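Local coordinates for cellulose biosynthesis protein BcsG (Salmonella typhimurium LT2, PDB 5OLT) that is required for cellulose biosynthesis and is represented here by its zinc-binding extramembrane domain, a member of the alkaline phosphatase family, at residues 59-64 / 209-214; 141-146 / 166-171. One frame throughout, in Å; residues are numbered along the deposited sequence.

Interaction 1 (59-64 / 209-214); sequences FDLLVI and RSATFF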
loop_
_atom_site.group_PDB
_atom_site.type_symbol
_atom_site.label_atom_id
_atom_site.label_comp_id
_atom_site.label_asym_id
_atom_site.label_seq_id
_atom_site.Cartn_x
_atom_site.Cartn_y
_atom_site.Cartn_z
ATOM N N PHE A 59 4.675 -19.291 6.231
ATOM C CA PHE A 59 3.835 -18.297 6.888
ATOM C C PHE A 59 2.853 -17.760 5.856
ATOM O O PHE A 59 2.994 -18.055 4.656
ATOM C CB PHE A 59 4.692 -17.158 7.474
ATOM C CG PHE A 59 5.328 -16.250 6.434
ATOM C CD1 PHE A 59 6.506 -16.629 5.772
ATOM C CD2 PHE A 59 4.726 -15.024 6.095
ATOM C CE1 PHE A 59 7.085 -15.794 4.823
ATOM C CE2 PHE A 59 5.335 -14.177 5.155
ATOM C CZ PHE A 59 6.515 -14.567 4.512
ATOM N N ASP A 60 1.881 -16.978 6.327
ATOM C CA ASP A 60 0.899 -16.330 5.457
ATOM C C ASP A 60 1.129 -14.828 5.382
ATOM O O ASP A 60 1.387 -14.183 6.412
ATOM C CB ASP A 60 -0.525 -16.573 5.963
ATOM C CG ASP A 60 -0.899 -18.018 6.011
ATOM O OD1 ASP A 60 -0.525 -18.748 5.073
ATOM O OD2 ASP A 60 -1.610 -18.427 6.984
ATOM N N LEU A 61 1.093 -14.284 4.164
ATOM C CA LEU A 61 1.095 -12.828 3.923
ATOM C C LEU A 61 -0.337 -12.377 3.669
ATOM O O LEU A 61 -1.045 -12.979 2.850
ATOM C CB LEU A 61 1.981 -12.470 2.706
ATOM C CG LEU A 61 1.867 -11.007 2.250
ATOM C CD1 LEU A 61 2.483 -10.071 3.273
ATOM C CD2 LEU A 61 2.567 -10.768 0.916
ATOM N N LEU A 62 -0.770 -11.338 4.379
ATOM C CA LEU A 62 -2.137 -10.800 4.141
ATOM C C LEU A 62 -1.979 -9.309 3.882
ATOM O O LEU A 62 -1.494 -8.583 4.754
ATOM C CB LEU A 62 -3.000 -11.050 5.383
ATOM C CG LEU A 62 -4.363 -10.390 5.398
ATOM C CD1 LEU A 62 -5.230 -10.817 4.228
ATOM C CD2 LEU A 62 -5.054 -10.684 6.726
ATOM N N VAL A 63 -2.326 -8.869 2.669
ATOM C CA VAL A 63 -2.233 -7.451 2.307
ATOM C C VAL A 63 -3.643 -6.872 2.342
ATOM O O VAL A 63 -4.547 -7.355 1.635
ATOM C CB VAL A 63 -1.606 -7.281 0.903
ATOM C CG1 VAL A 63 -1.597 -5.817 0.474
ATOM C CG2 VAL A 63 -0.209 -7.843 0.877
ATOM N N ILE A 64 -3.837 -5.857 3.189
ATOM C CA ILE A 64 -5.146 -5.264 3.436
ATOM C C ILE A 64 -5.123 -3.882 2.764
ATOM O O ILE A 64 -4.463 -2.950 3.254
ATOM C CB ILE A 64 -5.392 -5.154 4.973
ATOM C CG1 ILE A 64 -5.419 -6.564 5.593
ATOM C CG2 ILE A 64 -6.676 -4.379 5.261
ATOM C CD1 ILE A 64 -5.603 -6.565 7.091
ATOM N N ARG A 209 1.983 -22.087 3.014
ATOM C CA ARG A 209 2.290 -20.687 2.790
ATOM C C ARG A 209 1.360 -20.107 1.766
ATOM O O ARG A 209 1.011 -20.737 0.770
ATOM C CB ARG A 209 3.771 -20.382 2.530
ATOM C CG ARG A 209 4.373 -21.100 1.393
ATOM C CD ARG A 209 5.846 -20.792 1.187
ATOM N NE ARG A 209 6.887 -21.001 2.210
ATOM C CZ ARG A 209 7.427 -22.177 2.550
ATOM N NH1 ARG A 209 6.930 -23.301 2.059
ATOM N NH2 ARG A 209 8.434 -22.233 3.413
ATOM N N SER A 210 0.920 -18.894 2.054
ATOM C CA SER A 210 -0.088 -18.261 1.203
ATOM C C SER A 210 0.098 -16.766 1.215
ATOM O O SER A 210 0.682 -16.218 2.125
ATOM C CB SER A 210 -1.504 -18.606 1.647
ATOM O OG SER A 210 -1.841 -17.964 2.869
ATOM N N ALA A 211 -0.442 -16.127 0.190
ATOM C CA ALA A 211 -0.368 -14.671 0.044
ATOM C C ALA A 211 -1.721 -14.231 -0.453
ATOM O O ALA A 211 -2.184 -14.683 -1.493
ATOM C CB ALA A 211 0.728 -14.268 -0.931
ATOM N N THR A 212 -2.357 -13.331 0.295
ATOM C CA THR A 212 -3.707 -12.882 0.026
ATOM C C THR A 212 -3.726 -11.381 -0.200
ATOM O O THR A 212 -3.163 -10.617 0.593
ATOM C CB THR A 212 -4.629 -13.233 1.224
ATOM O OG1 THR A 212 -4.633 -14.638 1.373
ATOM C CG2 THR A 212 -6.041 -12.764 0.999
ATOM N N PHE A 213 -4.410 -10.976 -1.278
ATOM C CA PHE A 213 -4.736 -9.587 -1.554
ATOM C C PHE A 213 -6.181 -9.346 -1.174
ATOM O O PHE A 213 -7.096 -9.998 -1.718
ATOM C CB PHE A 213 -4.515 -9.289 -3.042
ATOM C CG PHE A 213 -4.774 -7.863 -3.413
ATOM C CD1 PHE A 213 -3.884 -6.873 -2.980
ATOM C CD2 PHE A 213 -5.881 -7.503 -4.164
ATOM C CE1 PHE A 213 -4.105 -5.537 -3.330
ATOM C CE2 PHE A 213 -6.131 -6.139 -4.508
ATOM C CZ PHE A 213 -5.231 -5.176 -4.063
ATOM N N PHE A 214 -6.393 -8.422 -0.236
ATOM C CA PHE A 214 -7.729 -8.140 0.277
ATOM C C PHE A 214 -8.058 -6.663 0.050
ATOM O O PHE A 214 -7.341 -5.808 0.576
ATOM C CB PHE A 214 -7.751 -8.491 1.786
ATOM C CG PHE A 214 -9.041 -8.175 2.536
ATOM C CD1 PHE A 214 -10.308 -8.048 1.907
ATOM C CD2 PHE A 214 -8.984 -8.007 3.936
ATOM C CE1 PHE A 214 -11.453 -7.772 2.640
ATOM C CE2 PHE A 214 -10.149 -7.745 4.663
ATOM C CZ PHE A 214 -11.376 -7.618 4.028
HETATM O O HOH W 1 -2.573 -15.352 2.974
#

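Interaction 2 (141-146 / 166-171); sequences FTQHLM and MQSELM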
loop_
_atom_site.group_PDB
_atom_site.type_symbol
_atom_site.label_atom_id
_atom_site.label_comp_id
_atom_site.label_asym_id
_atom_site.label_seq_id
_atom_site.Cartn_x
_atom_site.Cartn_y
_atom_site.Cartn_z
ATOM N N PHE A 141 3.933 -19.859 -2.548
ATOM C CA PHE A 141 2.824 -19.251 -1.813
ATOM C C PHE A 141 1.533 -19.342 -2.630
ATOM O O PHE A 141 1.463 -18.807 -3.758
ATOM C CB PHE A 141 3.087 -17.771 -1.505
ATOM C CG PHE A 141 4.184 -17.518 -0.503
ATOM C CD1 PHE A 141 5.536 -17.679 -0.839
ATOM C CD2 PHE A 141 3.865 -17.061 0.787
ATOM C CE1 PHE A 141 6.544 -17.411 0.080
ATOM C CE2 PHE A 141 4.883 -16.805 1.707
ATOM C CZ PHE A 141 6.223 -16.988 1.363
ATOM N N THR A 142 0.510 -19.963 -2.061
ATOM C CA THR A 142 -0.817 -20.031 -2.655
ATOM C C THR A 142 -1.365 -18.599 -2.734
ATOM O O THR A 142 -1.266 -17.861 -1.759
ATOM C CB THR A 142 -1.694 -20.913 -1.755
ATOM O OG1 THR A 142 -1.142 -22.237 -1.752
ATOM C CG2 THR A 142 -3.128 -21.018 -2.256
ATOM N N GLN A 143 -1.955 -18.224 -3.854
ATOM C CA GLN A 143 -2.475 -16.875 -4.063
ATOM C C GLN A 143 -3.966 -16.828 -3.814
ATOM O O GLN A 143 -4.713 -17.714 -4.225
ATOM C CB GLN A 143 -2.161 -16.477 -5.513
ATOM C CG GLN A 143 -2.504 -15.056 -5.913
ATOM C CD GLN A 143 -2.129 -14.833 -7.372
ATOM O OE1 GLN A 143 -2.981 -14.924 -8.283
ATOM N NE2 GLN A 143 -0.852 -14.601 -7.609
ATOM N N HIS A 144 -4.414 -15.800 -3.088
ATOM C CA HIS A 144 -5.836 -15.619 -2.809
ATOM C C HIS A 144 -6.207 -14.176 -3.079
ATOM O O HIS A 144 -5.420 -13.257 -2.807
ATOM C CB HIS A 144 -6.219 -15.958 -1.354
ATOM C CG HIS A 144 -5.982 -17.388 -0.961
ATOM N ND1 HIS A 144 -6.750 -18.424 -1.440
ATOM C CD2 HIS A 144 -5.130 -17.939 -0.062
ATOM C CE1 HIS A 144 -6.350 -19.559 -0.893
ATOM N NE2 HIS A 144 -5.357 -19.295 -0.063
ATOM N N LEU A 145 -7.420 -13.999 -3.573
ATOM C CA LEU A 145 -8.009 -12.681 -3.774
ATOM C C LEU A 145 -9.293 -12.653 -2.976
ATOM O O LEU A 145 -10.138 -13.512 -3.139
ATOM C CB LEU A 145 -8.297 -12.514 -5.256
ATOM C CG LEU A 145 -9.051 -11.254 -5.656
ATOM C CD1 LEU A 145 -8.236 -10.002 -5.293
ATOM C CD2 LEU A 145 -9.355 -11.316 -7.154
ATOM N N MET A 146 -9.427 -11.605 -2.165
ATOM C CA MET A 146 -10.522 -11.450 -1.255
ATOM C C MET A 146 -10.992 -10.018 -1.339
ATOM O O MET A 146 -10.152 -9.094 -1.445
ATOM C CB MET A 146 -9.973 -11.738 0.148
ATOM C CG MET A 146 -11.008 -11.902 1.213
ATOM S SD MET A 146 -10.285 -12.840 2.580
ATOM C CE MET A 146 -9.352 -11.617 3.462
ATOM N N MET A 166 -3.607 -10.529 -11.161
ATOM C CA MET A 166 -4.115 -11.413 -10.129
ATOM C C MET A 166 -5.219 -12.308 -10.733
ATOM O O MET A 166 -6.390 -11.941 -10.745
ATOM C CB MET A 166 -4.574 -10.524 -8.965
ATOM C CG MET A 166 -5.574 -11.117 -7.986
ATOM S SD MET A 166 -4.679 -12.067 -6.768
ATOM C CE MET A 166 -3.615 -10.777 -6.143
ATOM N N GLN A 167 -4.821 -13.456 -11.273
ATOM C CA GLN A 167 -5.736 -14.378 -11.969
ATOM C C GLN A 167 -6.183 -15.483 -10.989
ATOM O O GLN A 167 -5.817 -16.641 -11.125
ATOM C CB GLN A 167 -5.071 -14.918 -13.266
ATOM C CG GLN A 167 -6.022 -15.610 -14.257
ATOM C CD GLN A 167 -7.224 -14.753 -14.631
ATOM O OE1 GLN A 167 -7.107 -13.797 -15.394
ATOM N NE2 GLN A 167 -8.388 -15.100 -14.092
ATOM N N SER A 168 -6.934 -15.081 -9.965
ATOM C CA SER A 168 -7.485 -15.970 -8.934
ATOM C C SER A 168 -8.943 -15.633 -8.800
ATOM O O SER A 168 -9.337 -14.495 -8.988
ATOM C CB SER A 168 -6.837 -15.772 -7.559
ATOM O OG SER A 168 -5.454 -15.955 -7.587
ATOM N N GLU A 169 -9.749 -16.629 -8.456
ATOM C CA GLU A 169 -11.178 -16.399 -8.279
ATOM C C GLU A 169 -11.332 -15.613 -6.998
ATOM O O GLU A 169 -10.533 -15.740 -6.082
ATOM C CB GLU A 169 -11.970 -17.718 -8.207
ATOM C CG GLU A 169 -12.024 -18.487 -9.534
ATOM C CD GLU A 169 -12.801 -17.759 -10.633
ATOM O OE1 GLU A 169 -14.046 -17.687 -10.532
ATOM O OE2 GLU A 169 -12.169 -17.267 -11.602
ATOM N N LEU A 170 -12.339 -14.764 -6.971
ATOM C CA LEU A 170 -12.690 -14.056 -5.770
ATOM C C LEU A 170 -13.137 -15.073 -4.704
ATOM O O LEU A 170 -13.992 -15.941 -4.996
ATOM C CB LEU A 170 -13.784 -13.070 -6.138
ATOM C CG LEU A 170 -14.292 -12.120 -5.102
ATOM C CD1 LEU A 170 -13.120 -11.251 -4.597
ATOM C CD2 LEU A 170 -15.369 -11.237 -5.738
ATOM N N MET A 171 -12.597 -14.967 -3.477
ATOM C CA MET A 171 -12.984 -15.892 -2.412
ATOM C C MET A 171 -14.485 -15.810 -2.160
ATOM O O MET A 171 -15.113 -14.756 -2.338
ATOM C CB MET A 171 -12.195 -15.642 -1.131
ATOM C CG MET A 171 -10.746 -16.085 -1.249
ATOM S SD MET A 171 -9.779 -15.962 0.265
ATOM C CE MET A 171 -10.856 -16.777 1.460
HETATM O O HOH W 2 -2.213 -14.871 -11.140
HETATM O O HOH W 3 -8.683 -16.482 -4.520
#

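Interaction 1 (59-64 / 209-214)
F214, T212 and V63 carry this pairing of two parallel strands, 60-64 and 210-214, whose axes differ by 7°. V63 is bonded to 210-214 through both its backbone N and its backbone O. Its N donates to T212 O at 2.8 Å, and V63 O accepts F214 N at 2.8 Å. T212 N in turn donates to L61 O at 2.9 Å, so the ladder steps regularly from strand to strand.

The F214 side chain lies beside that of I64 and points the same way. F214 CG is anti to the backbone N (chi1 176°), and ring atom CD2 comes to 4.2 Å from I64 CG1. T212 likewise runs alongside L62. Its methyl CG2 meets L62 CD1 at 3.9 Å. The hydroxyl branch of T212 turns to polar partners: OG1 is hydrogen-bonded to W198 NE1 and to a water; that water donates to L61 O and S210 OG. On the other face V63 CG1 reaches F213 CD1 at 4.3 Å.

At the start of the strands S210 OG donates to D60 OD1, 2.7 Å away. It meets the carboxylate from above, 63° out of its plane. D60 OD2 forms a salt bridge with R257.

Helix 191-203 packs on the face bearing S210 and F214. Helix 132-138 packs on the face of L61, V63 and A211. Strand 60-66 leads directly to C67, a zinc ligand. The chemistry is therefore mixed: apolar branches fill both faces, while the buried polar groups D60, S210 and T212 are paired with named partners. D60, flanked by an arginine and a serine hydroxyl, is likely to stay charged.

Interaction 2 (141-146 / 166-171)
Q143 and S168 meet through their side chains where the edge strand 142-147 faces the loop 166-171. Q143 CB starts toward the loop and lies 3.9 Å from S168 OG. CG is anti to the backbone N (chi1 -175°) and approaches the same hydroxyl at 3.5 Å. The chain continues extended (chi2 180°), and CD also lies 3.5 Å from S168 OG. At the tip, OE1 accepts a hydrogen bond from S168 OG at 2.8 Å. The hydroxyl lies in the plane of the amide, on a lone pair of OE1. A water linked to OE1 accepts Q167 N. The side chain of M166 slides past Q143 in the opposite direction, with SD beside CG, CD and OE1. M166 has two conformers, so this sulfur contact holds for one of them.

L145 is the apolar centre of the contact. Its CD2 lies 3.7 Å from S168 O, and CD1 and CD2 both face M166 CG in the same conformer. L170 CD1 comes to 4.2 Å from L145 CG. The backbone bond of the contact is M171 N to L145 O, 2.9 Å long with an angle of 155° at the hydrogen. M171 SD lies near H144 and M146, but all three residues have alternate conformers, so the detail of that cluster is doubtful.

S168 O is also bonded by R161, which ties the loop back to helix 156-162. L157 of that helix touches L145. F133 of helix 132-138 touches both Q143 and M166. On the opposite face of the strand, H144 and M146 pack on helix 191-203. The loop thus runs beside the edge of the sheet, with strand 210-216 as the inner neighbour of 142-147.

In the fold
Strand 60-66 comes first along the chain. It meets its partner 210-216 only after 144 intervening residues, and interaction 1 closes that long loop. Within it lie helix 132-138, strand 142-147, helix 156-162 and helix 191-203. Interaction 2 closes a shorter loop of 19 residues around helix 156-162. It lies wholly within the longer one, and the two do not cross. Strand 210-216 joins them, sitting between 60-66 and 142-147 in the mixed sheet. Probable hydrogen bonds run from A211 N to T142 O (2.7 Å) and from M146 N to F213 O (2.9 Å). Together the contacts connect the sheet interior to its edge and the loop beyond.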